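Local coordinates for succinate dehydrogenase (Membrane anchor subunit) (PDB 7D6V), which anchors a mycobacterial succinate dehydrogenase in the membrane, carries an iron-sulfur cluster within its helices and probably passes electrons from succinate oxidation to quinone, at residues N195-L199 with I246-L251. Residues are numbered along the deposited sequence; the frame is centred on the assembly and turned at random.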
# COMPACT_ATOMS: atom_id res chain seq x y z
N ASN C 195 -0.37 24.37 -37.24
CA ASN C 195 -1.64 23.69 -37.03
C ASN C 195 -1.56 22.23 -37.46
O ASN C 195 -2.06 21.34 -36.76
CB ASN C 195 -2.75 24.42 -37.78
CG ASN C 195 -4.11 23.80 -37.54
OD1 ASN C 195 -4.56 23.68 -36.40
ND2 ASN C 195 -4.78 23.41 -38.61
N VAL C 196 -0.94 21.97 -38.61
CA VAL C 196 -0.82 20.60 -39.10
C VAL C 196 0.03 19.76 -38.16
O VAL C 196 -0.31 18.61 -37.85
CB VAL C 196 -0.25 20.60 -40.53
CG1 VAL C 196 0.26 19.22 -40.91
CG2 VAL C 196 -1.31 21.05 -41.51
N ILE C 197 1.14 20.31 -37.68
CA ILE C 197 2.00 19.58 -36.75
C ILE C 197 1.25 19.25 -35.46
O ILE C 197 1.32 18.13 -34.96
CB ILE C 197 3.28 20.39 -36.47
CG1 ILE C 197 4.18 20.42 -37.71
CG2 ILE C 197 4.04 19.80 -35.29
CD1 ILE C 197 5.32 21.39 -37.60
N LEU C 198 0.52 20.23 -34.92
CA LEU C 198 -0.21 19.99 -33.68
C LEU C 198 -1.35 19.00 -33.88
O LEU C 198 -1.64 18.19 -32.98
CB LEU C 198 -0.72 21.31 -33.11
CG LEU C 198 0.38 22.15 -32.45
CD1 LEU C 198 -0.13 23.53 -32.11
CD2 LEU C 198 0.89 21.44 -31.21
N LEU C 199 -2.00 19.03 -35.04
CA LEU C 199 -3.02 18.04 -35.35
C LEU C 199 -2.42 16.64 -35.42
O LEU C 199 -3.02 15.68 -34.95
CB LEU C 199 -3.71 18.38 -36.67
CG LEU C 199 -4.74 19.51 -36.63
CD1 LEU C 199 -5.28 19.75 -38.03
CD2 LEU C 199 -5.86 19.19 -35.67
N ILE C 246 -5.60 22.45 -27.39
CA ILE C 246 -4.65 23.23 -28.18
C ILE C 246 -5.00 23.16 -29.66
O ILE C 246 -4.94 24.17 -30.36
CB ILE C 246 -3.21 22.74 -27.91
CG1 ILE C 246 -2.74 23.22 -26.53
CG2 ILE C 246 -2.26 23.24 -28.98
CD1 ILE C 246 -1.34 22.81 -26.20
N THR C 247 -5.37 21.98 -30.15
CA THR C 247 -5.70 21.85 -31.56
C THR C 247 -7.02 22.54 -31.88
O THR C 247 -7.17 23.10 -32.97
CB THR C 247 -5.74 20.39 -31.98
OG1 THR C 247 -6.66 19.67 -31.15
CG2 THR C 247 -4.35 19.77 -31.89
N LEU C 248 -7.98 22.53 -30.95
CA LEU C 248 -9.18 23.33 -31.16
C LEU C 248 -8.84 24.80 -31.33
O LEU C 248 -9.29 25.46 -32.28
CB LEU C 248 -10.15 23.14 -29.99
CG LEU C 248 -10.92 21.83 -29.92
CD1 LEU C 248 -12.12 21.98 -29.01
CD2 LEU C 248 -11.34 21.37 -31.30
N GLY C 249 -8.00 25.33 -30.44
CA GLY C 249 -7.60 26.72 -30.54
C GLY C 249 -6.87 27.02 -31.83
O GLY C 249 -7.17 28.02 -32.51
N THR C 250 -5.92 26.17 -32.21
CA THR C 250 -5.13 26.44 -33.41
C THR C 250 -5.97 26.32 -34.67
O THR C 250 -5.73 27.05 -35.63
CB THR C 250 -3.92 25.52 -33.48
OG1 THR C 250 -4.35 24.15 -33.47
CG2 THR C 250 -3.00 25.76 -32.30
N LEU C 251 -6.95 25.41 -34.69
CA LEU C 251 -7.89 25.37 -35.81
C LEU C 251 -8.65 26.68 -35.92
O LEU C 251 -8.81 27.24 -37.01
CB LEU C 251 -8.86 24.20 -35.64
CG LEU C 251 -8.42 22.83 -36.14
CD1 LEU C 251 -9.25 21.74 -35.48
CD2 LEU C 251 -8.54 22.76 -37.65
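The backbone of Asn-195 lies nearest that of Thr-250, and that of Leu-199 nearest Thr-247, across two nearly antiparallel helices, whose local axes cross at -157° and approach to 9.5 Å. The segments belong to helices 188-204 and 240-264 of the membrane anchor, and their meeting is an example of polar residues and leucines sharing one helix-helix interface within a membrane protein. At one end, Asn-195 reaches over with CG anti to its own backbone N (chi1 -177°), bringing OD1 to 3.0 Å from Thr-250 OG1. The threonine hydroxyl can donate its single proton to this amide oxygen or turn it back to the carbonyl of Ile-246 or Thr-247, so the interhelical bond is possible rather than settled. At the other end of the amide group, ND2 lies 3.9 Å from Leu-251 CD2, the two side chains crossing at about a right angle.

One turn along, Leu-198 brings CD1 against two methyls, CG2 of Thr-250 at 3.6 Å and CG2 of Ile-246 at 3.8 Å. The CG2 methyl of Thr-247 rests on the backbone carbonyl of Leu-198, while Leu-199 bends its CD2 in toward Thr-247 CB, 3.9 Å away, and on to Leu-251 CD1. With chi1 at 56°, Thr-247 holds OG1 between its backbone N and carbonyl carbon and leaves CG2 to the neighbouring helix; the hydroxyl itself accepts from Arg-111 NH2 and has the carbonyls of Phe-243 and Ala-244, one turn earlier, for its own proton. Beyond the pair, Pro-69 packs on Asn-195 and Leu-251. Both threonines thus divide their branches, methyl for apolar packing and hydroxyl for polar partners, and Thr-250's hydroxyl is placed where it could satisfy the buried Asn-195 OD1, in competition with its own helix's carbonyls.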